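Local structure of tonb-dependent siderophore receptor (Acinetobacter baumannii, 5FP1) at residues T18-L23 with I47-I52; D580-S585 with L628-K633. The protein probably binds iron-chelating siderophores at the bacterial outer membrane and takes part in the first step of TonB-dependent iron uptake. All blocks are in the same frame, centred on the assembly; numbering follows the deposited sequence.

Contact 1: T18-L23 with I47-I52; sequences TQEESL and ISKQLI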
ATOM      1  N   THR A  18       3.164  16.733 -24.230  1.00 71.57           N
ATOM      2  CA  THR A  18       4.390  16.586 -23.392  1.00 71.65           C
ATOM      3  C   THR A  18       4.456  15.220 -22.703  1.00 73.13           C
ATOM      4  O   THR A  18       3.447  14.511 -22.599  1.00 68.12           O
ATOM      5  CB  THR A  18       4.448  17.679 -22.316  1.00 74.80           C
ATOM      6  OG1 THR A  18       3.194  17.726 -21.618  1.00 76.09           O
ATOM      7  CG2 THR A  18       4.735  19.037 -22.950  1.00 74.72           C
ATOM      8  N   GLN A  19       5.648  14.865 -22.228  1.00 70.14           N
ATOM      9  CA  GLN A  19       5.866  13.618 -21.485  1.00 72.10           C
ATOM     10  C   GLN A  19       5.100  13.568 -20.157  1.00 65.03           C
ATOM     11  O   GLN A  19       4.627  12.504 -19.763  1.00 57.40           O
ATOM     12  CB  GLN A  19       7.362  13.402 -21.227  1.00 80.61           C
ATOM     13  CG  GLN A  19       8.179  13.158 -22.486  1.00 92.45           C
ATOM     14  CD  GLN A  19       7.628  12.017 -23.325  1.00100.10           C
ATOM     15  OE1 GLN A  19       6.981  11.102 -22.807  1.00 91.67           O
ATOM     16  NE2 GLN A  19       7.880  12.067 -24.631  1.00 97.80           N
ATOM     17  N   GLU A  20       4.986  14.709 -19.473  1.00 56.89           N
ATOM     18  CA  GLU A  20       4.163  14.820 -18.257  1.00 61.61           C
ATOM     19  C   GLU A  20       2.715  14.392 -18.477  1.00 57.05           C
ATOM     20  O   GLU A  20       2.004  14.061 -17.532  1.00 55.97           O
ATOM     21  CB  GLU A  20       4.151  16.258 -17.754  1.00 67.67           C
ATOM     22  CG  GLU A  20       5.149  16.552 -16.653  1.00 75.30           C
ATOM     23  CD  GLU A  20       4.830  17.854 -15.946  1.00 87.74           C
ATOM     24  OE1 GLU A  20       3.705  17.985 -15.414  1.00 84.83           O
ATOM     25  OE2 GLU A  20       5.701  18.749 -15.923  1.00100.38           O
ATOM     26  N   GLU A  21       2.270  14.425 -19.724  1.00 45.45           N
ATOM     27  CA  GLU A  21       0.907  14.073 -20.036  1.00 43.06           C
ATOM     28  C   GLU A  21       0.776  12.630 -20.502  1.00 35.44           C
ATOM     29  O   GLU A  21      -0.327  12.170 -20.733  1.00 36.03           O
ATOM     30  CB  GLU A  21       0.333  15.043 -21.074  1.00 54.73           C
ATOM     31  CG  GLU A  21       0.062  16.421 -20.484  1.00 63.89           C
ATOM     32  CD  GLU A  21      -0.112  17.501 -21.535  1.00 67.48           C
ATOM     33  OE1 GLU A  21       0.456  17.366 -22.641  1.00 72.30           O
ATOM     34  OE2 GLU A  21      -0.811  18.495 -21.243  1.00 78.26           O
ATOM     35  N   SER A  22       1.882  11.898 -20.607  1.00 28.81           N
ATOM     36  CA  SER A  22       1.790  10.534 -21.056  1.00 28.73           C
ATOM     37  C   SER A  22       1.424   9.532 -19.931  1.00 26.56           C
ATOM     38  O   SER A  22       1.908   9.634 -18.815  1.00 27.40           O
ATOM     39  CB  SER A  22       3.092  10.079 -21.698  1.00 29.97           C
ATOM     40  OG  SER A  22       2.918   8.770 -22.252  1.00 27.80           O
ATOM     41  N   LEU A  23       0.600   8.554 -20.280  1.00 27.06           N
ATOM     42  CA  LEU A  23       0.330   7.413 -19.415  1.00 29.62           C
ATOM     43  C   LEU A  23       1.499   6.409 -19.391  1.00 33.45           C
ATOM     44  O   LEU A  23       1.544   5.520 -18.550  1.00 28.88           O
ATOM     45  CB  LEU A  23      -0.956   6.731 -19.856  1.00 28.49           C
ATOM     46  CG  LEU A  23      -2.261   7.535 -19.679  1.00 26.25           C
ATOM     47  CD1 LEU A  23      -3.416   6.750 -20.247  1.00 25.96           C
ATOM     48  CD2 LEU A  23      -2.529   7.864 -18.218  1.00 29.09           C
ATOM     49  N   ILE A  47       1.925   4.162 -11.694  1.00 19.62           N
ATOM     50  CA  ILE A  47       0.673   4.884 -11.714  1.00 20.14           C
ATOM     51  C   ILE A  47       1.018   6.340 -12.023  1.00 21.29           C
ATOM     52  O   ILE A  47       1.505   7.081 -11.172  1.00 19.94           O
ATOM     53  CB  ILE A  47      -0.077   4.784 -10.377  1.00 18.52           C
ATOM     54  CG1 ILE A  47      -0.255   3.331  -9.979  1.00 20.17           C
ATOM     55  CG2 ILE A  47      -1.440   5.433 -10.517  1.00 20.71           C
ATOM     56  CD1 ILE A  47      -0.875   3.151  -8.600  1.00 23.30           C
ATOM     57  N   SER A  48       0.809   6.742 -13.272  1.00 22.28           N
ATOM     58  CA  SER A  48       1.359   8.004 -13.753  1.00 20.29           C
ATOM     59  C   SER A  48       0.588   9.230 -13.247  1.00 21.69           C
ATOM     60  O   SER A  48      -0.573   9.145 -12.859  1.00 20.58           O
ATOM     61  CB  SER A  48       1.360   8.013 -15.276  1.00 22.69           C
ATOM     62  OG  SER A  48       0.037   8.018 -15.764  1.00 23.85           O
ATOM     63  N   LYS A  49       1.246  10.372 -13.303  1.00 19.72           N
ATOM     64  CA  LYS A  49       0.643  11.678 -13.037  1.00 25.29           C
ATOM     65  C   LYS A  49      -0.654  11.850 -13.805  1.00 23.30           C
ATOM     66  O   LYS A  49      -1.680  12.249 -13.233  1.00 21.97           O
ATOM     67  CB  LYS A  49       1.633  12.772 -13.403  1.00 28.06           C
ATOM     68  CG  LYS A  49       1.166  14.193 -13.130  1.00 33.41           C
ATOM     69  CD  LYS A  49       2.283  15.162 -13.498  1.00 39.04           C
ATOM     70  CE  LYS A  49       2.062  16.570 -12.972  1.00 44.10           C
ATOM     71  NZ  LYS A  49       1.042  17.260 -13.775  1.00 51.65           N
ATOM     72  N   GLN A  50      -0.649  11.506 -15.084  1.00 23.91           N
ATOM     73  CA  GLN A  50      -1.844  11.753 -15.890  1.00 26.00           C
ATOM     74  C   GLN A  50      -2.979  10.830 -15.488  1.00 25.56           C
ATOM     75  O   GLN A  50      -4.139  11.235 -15.487  1.00 23.89           O
ATOM     76  CB  GLN A  50      -1.568  11.627 -17.398  1.00 27.64           C
ATOM     77  CG  GLN A  50      -2.747  12.084 -18.269  1.00 27.66           C
ATOM     78  CD  GLN A  50      -3.082  13.543 -18.063  1.00 28.82           C
ATOM     79  OE1 GLN A  50      -2.205  14.400 -18.132  1.00 29.57           O
ATOM     80  NE2 GLN A  50      -4.336  13.829 -17.759  1.00 30.53           N
ATOM     81  N   LEU A  51      -2.658   9.586 -15.165  1.00 23.17           N
ATOM     82  CA  LEU A  51      -3.678   8.668 -14.693  1.00 22.55           C
ATOM     83  C   LEU A  51      -4.279   9.167 -13.386  1.00 18.69           C
ATOM     84  O   LEU A  51      -5.497   9.109 -13.192  1.00 22.13           O
ATOM     85  CB  LEU A  51      -3.119   7.252 -14.533  1.00 21.88           C
ATOM     86  CG  LEU A  51      -4.106   6.153 -14.127  1.00 22.64           C
ATOM     87  CD1 LEU A  51      -5.230   5.982 -15.141  1.00 26.12           C
ATOM     88  CD2 LEU A  51      -3.392   4.820 -13.987  1.00 24.14           C
ATOM     89  N   ILE A  52      -3.430   9.666 -12.505  1.00 18.98           N
ATOM     90  CA  ILE A  52      -3.867  10.206 -11.217  1.00 21.41           C
ATOM     91  C   ILE A  52      -4.815  11.402 -11.461  1.00 26.41           C
ATOM     92  O   ILE A  52      -5.894  11.498 -10.873  1.00 26.05           O
ATOM     93  CB  ILE A  52      -2.660  10.588 -10.348  1.00 22.67           C
ATOM     94  CG1 ILE A  52      -1.922   9.299  -9.878  1.00 19.26           C
ATOM     95  CG2 ILE A  52      -3.106  11.417  -9.151  1.00 25.72           C
ATOM     96  CD1 ILE A  52      -0.556   9.562  -9.304  1.00 23.29           C
TER
HETATM   97  O   HOH W   1       1.787  11.306 -16.699  1.00 23.81           O
HETATM   98  O   HOH W   2      -0.347   5.487 -16.438  1.00 27.76           O
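S48 OG, against which L23 packs its CD2, is gripped twice: L51 N donates to S48 OG over 3.2 Å at an N-H...O angle of 160°, and a water 2.6 Å from S48 OG passes on to the carbonyl of L23. With chi1 at 67°, OG sits between the backbone N and the carbonyl carbon, where it can reach L51 N as the N-cap of helix 49-55. A small hydroxyl suits this place, satisfying an N-H of the first turn, for which the helix offers no carbonyl one turn earlier. L23 CD2 lies against the cap, 3.5 Å from L51 N and 3.8 Å from L51 CB. Helix 49-55 belongs to the plug domain of this TonB-dependent receptor, and the N-terminal loop lies over its start. A second water accepts from Q50 N and donates to E20 O and S22 O, bridging helix and 3-10 turn. The aliphatic part of Q50 covers the turn, CG 3.5 Å from E21 O, while NE2 bonds D54. At the surface, K49 NZ forms a salt bridge with OE1 of the poorly ordered E20, 3.2 Å, its hydrogen bond weak; E53 is the stronger partner of this amine.

Contact 2: D580-S585 with L628-K633; sequences DKWNIS and LWTTYK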
ATOM      1  N   ASP A 580      -2.919  10.399 -31.547  1.00 38.39           N
ATOM      2  CA  ASP A 580      -2.699  11.664 -30.871  1.00 41.41           C
ATOM      3  C   ASP A 580      -3.985  12.133 -30.199  1.00 31.85           C
ATOM      4  O   ASP A 580      -3.991  13.160 -29.540  1.00 44.48           O
ATOM      5  CB  ASP A 580      -2.122  12.734 -31.809  1.00 54.28           C
ATOM      6  CG  ASP A 580      -3.084  13.151 -32.905  1.00 56.34           C
ATOM      7  OD1 ASP A 580      -4.169  12.537 -33.055  1.00 57.87           O
ATOM      8  OD2 ASP A 580      -2.741  14.107 -33.632  1.00 78.62           O
ATOM      9  N   LYS A 581      -5.057  11.360 -30.343  1.00 33.27           N
ATOM     10  CA  LYS A 581      -6.307  11.619 -29.614  1.00 37.92           C
ATOM     11  C   LYS A 581      -6.701  10.532 -28.581  1.00 36.85           C
ATOM     12  O   LYS A 581      -7.591  10.750 -27.753  1.00 34.34           O
ATOM     13  CB  LYS A 581      -7.451  11.746 -30.611  1.00 43.27           C
ATOM     14  CG  LYS A 581      -7.226  12.871 -31.610  1.00 45.83           C
ATOM     15  CD  LYS A 581      -8.429  13.092 -32.492  1.00 52.59           C
ATOM     16  CE  LYS A 581      -8.158  14.255 -33.433  1.00 61.67           C
ATOM     17  NZ  LYS A 581      -9.186  14.320 -34.499  1.00 72.09           N
ATOM     18  N   TRP A 582      -6.080   9.366 -28.675  1.00 33.32           N
ATOM     19  CA  TRP A 582      -6.516   8.183 -27.934  1.00 34.18           C
ATOM     20  C   TRP A 582      -5.381   7.605 -27.058  1.00 33.46           C
ATOM     21  O   TRP A 582      -4.315   7.222 -27.567  1.00 31.91           O
ATOM     22  CB  TRP A 582      -6.979   7.154 -28.938  1.00 30.22           C
ATOM     23  CG  TRP A 582      -7.583   5.941 -28.364  1.00 35.30           C
ATOM     24  CD1 TRP A 582      -8.016   5.759 -27.077  1.00 34.72           C
ATOM     25  CD2 TRP A 582      -7.859   4.724 -29.056  1.00 38.41           C
ATOM     26  NE1 TRP A 582      -8.523   4.496 -26.929  1.00 32.29           N
ATOM     27  CE2 TRP A 582      -8.449   3.841 -28.129  1.00 38.61           C
ATOM     28  CE3 TRP A 582      -7.659   4.290 -30.372  1.00 44.43           C
ATOM     29  CZ2 TRP A 582      -8.849   2.555 -28.473  1.00 36.89           C
ATOM     30  CZ3 TRP A 582      -8.056   3.009 -30.712  1.00 42.40           C
ATOM     31  CH2 TRP A 582      -8.640   2.156 -29.764  1.00 46.63           C
ATOM     32  N   ASN A 583      -5.589   7.568 -25.744  1.00 31.98           N
ATOM     33  CA  ASN A 583      -4.573   6.985 -24.859  1.00 29.95           C
ATOM     34  C   ASN A 583      -5.103   5.831 -24.027  1.00 27.88           C
ATOM     35  O   ASN A 583      -6.325   5.579 -23.984  1.00 26.94           O
ATOM     36  CB  ASN A 583      -3.869   8.031 -24.016  1.00 33.37           C
ATOM     37  CG  ASN A 583      -4.783   8.722 -23.051  1.00 34.98           C
ATOM     38  OD1 ASN A 583      -5.980   8.405 -22.958  1.00 42.00           O
ATOM     39  ND2 ASN A 583      -4.232   9.700 -22.330  1.00 40.91           N
ATOM     40  N   ILE A 584      -4.179   5.078 -23.432  1.00 25.34           N
ATOM     41  CA  ILE A 584      -4.576   3.854 -22.756  1.00 24.69           C
ATOM     42  C   ILE A 584      -3.613   3.492 -21.621  1.00 27.19           C
ATOM     43  O   ILE A 584      -2.401   3.732 -21.706  1.00 21.73           O
ATOM     44  CB  ILE A 584      -4.691   2.690 -23.758  1.00 27.05           C
ATOM     45  CG1 ILE A 584      -5.441   1.510 -23.143  1.00 27.93           C
ATOM     46  CG2 ILE A 584      -3.327   2.288 -24.274  1.00 31.20           C
ATOM     47  CD1 ILE A 584      -5.664   0.351 -24.079  1.00 32.93           C
ATOM     48  N   SER A 585      -4.187   2.947 -20.551  1.00 27.29           N
ATOM     49  CA  SER A 585      -3.406   2.285 -19.497  1.00 22.86           C
ATOM     50  C   SER A 585      -4.179   1.043 -19.155  1.00 24.03           C
ATOM     51  O   SER A 585      -5.330   1.130 -18.690  1.00 24.36           O
ATOM     52  CB  SER A 585      -3.236   3.214 -18.281  1.00 27.54           C
ATOM     53  OG  SER A 585      -2.418   2.609 -17.271  1.00 27.35           O
ATOM     54  N   LEU A 628      -8.490  -1.354 -17.031  1.00 21.29           N
ATOM     55  CA  LEU A 628      -8.420  -0.566 -18.278  1.00 24.45           C
ATOM     56  C   LEU A 628      -8.854   0.852 -17.986  1.00 26.02           C
ATOM     57  O   LEU A 628      -9.903   1.076 -17.358  1.00 24.27           O
ATOM     58  CB  LEU A 628      -9.298  -1.201 -19.342  1.00 26.80           C
ATOM     59  CG  LEU A 628      -9.576  -0.346 -20.593  1.00 32.26           C
ATOM     60  CD1 LEU A 628      -8.325  -0.235 -21.411  1.00 33.80           C
ATOM     61  CD2 LEU A 628     -10.682  -0.981 -21.421  1.00 39.26           C
ATOM     62  N   TRP A 629      -8.028   1.805 -18.419  1.00 23.84           N
ATOM     63  CA  TRP A 629      -8.403   3.205 -18.466  1.00 22.10           C
ATOM     64  C   TRP A 629      -8.059   3.720 -19.852  1.00 27.63           C
ATOM     65  O   TRP A 629      -6.933   3.550 -20.306  1.00 26.01           O
ATOM     66  CB  TRP A 629      -7.640   4.015 -17.441  1.00 23.82           C
ATOM     67  CG  TRP A 629      -8.016   5.442 -17.476  1.00 21.10           C
ATOM     68  CD1 TRP A 629      -7.291   6.469 -17.980  1.00 22.62           C
ATOM     69  CD2 TRP A 629      -9.248   6.006 -17.020  1.00 23.84           C
ATOM     70  NE1 TRP A 629      -7.986   7.646 -17.868  1.00 25.30           N
ATOM     71  CE2 TRP A 629      -9.194   7.389 -17.278  1.00 25.46           C
ATOM     72  CE3 TRP A 629     -10.398   5.473 -16.421  1.00 27.41           C
ATOM     73  CZ2 TRP A 629     -10.244   8.250 -16.966  1.00 27.33           C
ATOM     74  CZ3 TRP A 629     -11.441   6.334 -16.102  1.00 30.79           C
ATOM     75  CH2 TRP A 629     -11.356   7.710 -16.381  1.00 29.02           C
ATOM     76  N   THR A 630      -9.027   4.332 -20.522  1.00 24.32           N
ATOM     77  CA  THR A 630      -8.778   4.880 -21.833  1.00 26.76           C
ATOM     78  C   THR A 630      -9.512   6.204 -22.034  1.00 30.21           C
ATOM     79  O   THR A 630     -10.624   6.393 -21.525  1.00 30.37           O
ATOM     80  CB  THR A 630      -9.108   3.851 -22.930  1.00 27.36           C
ATOM     81  OG1 THR A 630      -8.642   4.351 -24.195  1.00 32.70           O
ATOM     82  CG2 THR A 630     -10.582   3.520 -22.985  1.00 29.18           C
ATOM     83  N   THR A 631      -8.846   7.144 -22.709  1.00 27.19           N
ATOM     84  CA  THR A 631      -9.443   8.444 -22.981  1.00 30.03           C
ATOM     85  C   THR A 631      -9.301   8.829 -24.451  1.00 33.34           C
ATOM     86  O   THR A 631      -8.379   8.380 -25.150  1.00 28.09           O
ATOM     87  CB  THR A 631      -8.887   9.580 -22.103  1.00 30.57           C
ATOM     88  OG1 THR A 631      -7.611  10.002 -22.580  1.00 30.75           O
ATOM     89  CG2 THR A 631      -8.767   9.130 -20.618  1.00 33.92           C
ATOM     90  N   TYR A 632     -10.238   9.669 -24.884  1.00 33.45           N
ATOM     91  CA  TYR A 632     -10.327  10.095 -26.279  1.00 33.76           C
ATOM     92  C   TYR A 632     -10.641  11.587 -26.373  1.00 33.51           C
ATOM     93  O   TYR A 632     -11.480  12.119 -25.645  1.00 30.37           O
ATOM     94  CB  TYR A 632     -11.357   9.254 -27.040  1.00 35.90           C
ATOM     95  CG  TYR A 632     -11.153   9.355 -28.535  1.00 43.72           C
ATOM     96  CD1 TYR A 632     -11.703  10.412 -29.257  1.00 46.33           C
ATOM     97  CD2 TYR A 632     -10.366   8.439 -29.212  1.00 42.76           C
ATOM     98  CE1 TYR A 632     -11.488  10.534 -30.617  1.00 51.45           C
ATOM     99  CE2 TYR A 632     -10.151   8.551 -30.569  1.00 51.00           C
ATOM    100  CZ  TYR A 632     -10.716   9.602 -31.267  1.00 49.34           C
ATOM    101  OH  TYR A 632     -10.496   9.725 -32.619  1.00 56.92           O
ATOM    102  N   LYS A 633      -9.925  12.274 -27.255  1.00 36.48           N
ATOM    103  CA  LYS A 633     -10.135  13.702 -27.460  1.00 41.06           C
ATOM    104  C   LYS A 633     -11.263  13.859 -28.467  1.00 47.08           C
ATOM    105  O   LYS A 633     -11.003  13.948 -29.670  1.00 42.68           O
ATOM    106  CB  LYS A 633      -8.863  14.349 -28.000  1.00 44.13           C
ATOM    107  CG  LYS A 633      -8.008  15.029 -26.952  1.00 52.98           C
ATOM    108  CD  LYS A 633      -8.664  16.324 -26.498  1.00 64.87           C
ATOM    109  CE  LYS A 633      -7.633  17.333 -26.025  1.00 78.90           C
ATOM    110  NZ  LYS A 633      -8.281  18.465 -25.310  1.00 87.56           N
TER
HETATM  111  O   HOH W   3      -7.352  11.379 -24.981  1.00 38.16           O
HETATM  112  O   HOH W   4      -5.902  11.179 -20.517  1.00 37.48           O
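Strands 582-585 and 628-633 run antiparallel, 4.8 Å apart at closest approach with directions 169° apart, and N583-T631 and S585-W629 form the hydrogen-bonded pairs. N583 O is held by two donors, T630 OG1 at 2.6 Å, nearly along the C=O axis, and T631 N at 3.2 Å, well above the carbonyl plane. T630 OG1 also accepts from W582 NE1 at 2.7 Å, lying in the indole plane at the ring edge. Placed anti to the backbone N (chi1 -171°), this hydroxyl relays between indole and backbone; threonine suits the place because its one hydroxyl can accept from the indole and donate to N583 O, among mostly apolar neighbours. Beside it, Y632 CD2 touches W582 CB at 3.6 Å, the two rings meeting obliquely, and K581 CB sits over the Y632 ring face in a CH-pi contact, 4.2 Å from the centroid. I584 and L628 continue this face with a methyl-to-methylene contact, L628 CD1 to I584 CG1, 3.8 Å. The side chain of L628 is about 7 Å from a bound C8E detergent, consistent with an outer, lipid-facing wall of the barrel, where large apolar and aromatic residues are at home. N583, S585, W629 and T631 turn to the other face; two waters donate to T631 OG1, one also serving K581 O and the other accepting from N583 ND2. There W629 packs on L51 and bonds D54 of plug helix 49-55, and S585 OG bonds N575. Strand 558-575 flanks 582-597 on one side, and strand 638-651 pairs with 624-635 on the other.

From the N terminus, contact 1 closes a loop of 23 residues, bringing 18-23 back onto the start of helix 49-55, which follows strand 43-47 of the plug sheet. The chain then completes the plug and builds most of the barrel wall before contact 2 opens. Contact 2 closes a 42-residue excursion containing the C602-C607 disulfide and joins neighbouring barrel strands 582-597 and 624-635. The two contacts follow in series, neither nested nor crossed, yet they touch: L23 CD1 lies 3.5 Å from I584 O, and L51 CD1 lies 3.5 Å from W629 CD1. Through these touches the N-terminal loop and plug helix 49-55 lie against the inner side of the barrel strands that contact 2 pairs.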